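Local coordinates for trp repressor binding protein WrbA (Deinococcus radiodurans, PDB 1YDG) that uses its FMN cofactor to catalyse the reduction of quinones to quinols by NADH or NADPH, working as a homotetramer, at residues Val7-Val12 against Ala36-Leu41. Numbering follows the deposited sequence.
Sequences VKLAIV and AEVRLL
Val7 opens the pairing, its O accepting a hydrogen bond from Glu37 N, while Ala36 CB lies 3.4 Å from that O and also meets Leu9 CB; a small residue probably suits this place between strand 8-13 and Val194 of helix 180-204. Lys8 and Glu37 run side by side at the more solvent-exposed end of their face, beside Trp78. The Lys8 chain bends at its last torsion (chi4 42°), and NZ stops 4.1 Å from Glu37 OE1, too far for a salt bridge; one water accepts from NZ and donates to OE1, joining them. Leu9 turns to the other face, its N bound to Glu37 O and its O to Arg39 N; CD2 lies 4.2 Å from Val38 CG2, beneath helices 19-33 and 180-204. Ala10, on the face of Lys8 and Glu37, is short enough for Leu41 CD1 to rest 4.1 Å from its CB; the long Arg39 side chain leads away to a salt bridge with Asp75 and a cation-pi contact with Trp78. Ile11 repeats the Leu9 pattern: N binds Arg39 O in a nearly straight bond (172°) and O takes Leu41 N. Its branched side chain, suited to a buried strand, lies under helix 19-33, CG1 meeting Val38 CG1 and CB meeting Leu40 CD1. Val12 CG2 meets Leu41 CD1 at 4.2 Å, covered by helix 73-78 and the loop before it, at Ala71. Five backbone bonds join the parallel strands of the beta-alpha-beta unit that helix 19-33 completes in this flavodoxin-like fold; strand 8-13 leads into the FMN-binding loop beginning at Ser15. Apolar side chains thus face helices 19-33 and 180-204, whereas the opposite face combines buried Ala10, Val12 and Leu41 with the polar ends of Arg39, Lys8 and Glu37, the last pair's attraction probably softened by solvent.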
loop_
_atom_site.group_PDB
_atom_site.type_symbol
_atom_site.label_atom_id
_atom_site.label_comp_id
_atom_site.label_asym_id
_atom_site.label_seq_id
_atom_site.Cartn_x
_atom_site.Cartn_y
_atom_site.Cartn_z
ATOM N N VAL B 7 27.488 1.243 16.591
ATOM C CA VAL B 7 26.328 1.734 15.843
ATOM C C VAL B 7 25.357 2.440 16.786
ATOM O O VAL B 7 25.065 1.949 17.877
ATOM C CB VAL B 7 25.586 0.566 15.129
ATOM C CG1 VAL B 7 24.229 1.015 14.564
ATOM C CG2 VAL B 7 26.439 0.009 14.018
ATOM N N LYS B 8 24.857 3.593 16.363
ATOM C CA LYS B 8 23.898 4.349 17.173
ATOM C C LYS B 8 22.489 3.978 16.730
ATOM O O LYS B 8 22.108 4.258 15.589
ATOM C CB LYS B 8 24.126 5.844 17.007
ATOM C CG LYS B 8 25.460 6.325 17.567
ATOM C CD LYS B 8 25.877 7.652 16.951
ATOM C CE LYS B 8 27.203 8.181 17.560
ATOM N NZ LYS B 8 28.235 7.118 17.745
ATOM N N LEU B 9 21.737 3.359 17.644
ATOM C CA LEU B 9 20.439 2.791 17.353
ATOM C C LEU B 9 19.401 3.471 18.200
ATOM O O LEU B 9 19.495 3.432 19.417
ATOM C CB LEU B 9 20.442 1.281 17.658
ATOM C CG LEU B 9 19.120 0.526 17.587
ATOM C CD1 LEU B 9 18.559 0.432 16.155
ATOM C CD2 LEU B 9 19.225 -0.888 18.221
ATOM N N ALA B 10 18.416 4.082 17.549
ATOM C CA ALA B 10 17.255 4.670 18.217
ATOM C C ALA B 10 16.031 3.809 17.972
ATOM O O ALA B 10 15.653 3.583 16.812
ATOM C CB ALA B 10 16.993 6.068 17.696
ATOM N N ILE B 11 15.409 3.355 19.059
ATOM C CA ILE B 11 14.116 2.661 19.018
ATOM C C ILE B 11 13.074 3.670 19.448
ATOM O O ILE B 11 13.048 4.062 20.621
ATOM C CB ILE B 11 14.059 1.457 19.987
ATOM C CG1 ILE B 11 15.299 0.551 19.867
ATOM C CG2 ILE B 11 12.779 0.652 19.792
ATOM C CD1 ILE B 11 15.538 -0.006 18.514
ATOM N N VAL B 12 12.246 4.116 18.501
ATOM C CA VAL B 12 11.190 5.100 18.750
ATOM C C VAL B 12 9.856 4.361 18.638
ATOM O O VAL B 12 9.540 3.759 17.591
ATOM C CB VAL B 12 11.218 6.276 17.744
ATOM C CG1 VAL B 12 10.095 7.264 18.033
ATOM C CG2 VAL B 12 12.550 6.976 17.774
ATOM N N ALA B 36 25.500 -2.439 19.834
ATOM C CA ALA B 36 25.100 -1.081 19.502
ATOM C C ALA B 36 24.983 -0.214 20.751
ATOM O O ALA B 36 24.819 -0.716 21.860
ATOM C CB ALA B 36 23.762 -1.088 18.748
ATOM N N GLU B 37 25.081 1.092 20.547
ATOM C CA GLU B 37 24.686 2.071 21.543
ATOM C C GLU B 37 23.209 2.358 21.333
ATOM O O GLU B 37 22.829 2.819 20.263
ATOM C CB GLU B 37 25.490 3.364 21.376
ATOM C CG GLU B 37 25.108 4.429 22.387
ATOM C CD GLU B 37 26.055 5.605 22.417
ATOM O OE1 GLU B 37 26.653 5.939 21.371
ATOM O OE2 GLU B 37 26.182 6.209 23.508
ATOM N N VAL B 38 22.381 2.096 22.344
ATOM C CA VAL B 38 20.932 2.139 22.156
ATOM C C VAL B 38 20.240 3.268 22.922
ATOM O O VAL B 38 20.531 3.503 24.096
ATOM C CB VAL B 38 20.288 0.796 22.565
ATOM C CG1 VAL B 38 18.836 0.747 22.133
ATOM C CG2 VAL B 38 21.067 -0.396 21.954
ATOM N N ARG B 39 19.327 3.957 22.244
ATOM C CA ARG B 39 18.314 4.789 22.911
ATOM C C ARG B 39 16.941 4.166 22.724
ATOM O O ARG B 39 16.504 3.970 21.603
ATOM C CB ARG B 39 18.284 6.214 22.359
ATOM C CG ARG B 39 19.559 6.956 22.605
ATOM C CD ARG B 39 19.457 8.399 22.144
ATOM N NE ARG B 39 20.704 9.090 22.415
ATOM C CZ ARG B 39 21.048 10.276 21.923
ATOM N NH1 ARG B 39 20.217 10.960 21.147
ATOM N NH2 ARG B 39 22.230 10.782 22.241
ATOM N N LEU B 40 16.271 3.881 23.833
ATOM C CA LEU B 40 14.863 3.543 23.858
ATOM C C LEU B 40 14.075 4.802 24.180
ATOM O O LEU B 40 14.265 5.401 25.238
ATOM C CB LEU B 40 14.619 2.489 24.931
ATOM C CG LEU B 40 13.193 2.035 25.229
ATOM C CD1 LEU B 40 12.604 1.439 23.994
ATOM C CD2 LEU B 40 13.213 1.016 26.366
ATOM N N LEU B 41 13.189 5.186 23.268
ATOM C CA LEU B 41 12.535 6.497 23.268
ATOM C C LEU B 41 11.048 6.351 23.016
ATOM O O LEU B 41 10.616 5.754 22.021
ATOM C CB LEU B 41 13.138 7.370 22.167
ATOM C CG LEU B 41 14.650 7.576 22.254
ATOM C CD1 LEU B 41 15.184 7.953 20.892
ATOM C CD2 LEU B 41 14.994 8.619 23.293
HETATM O O HOH W 1 28.319 5.155 19.370
#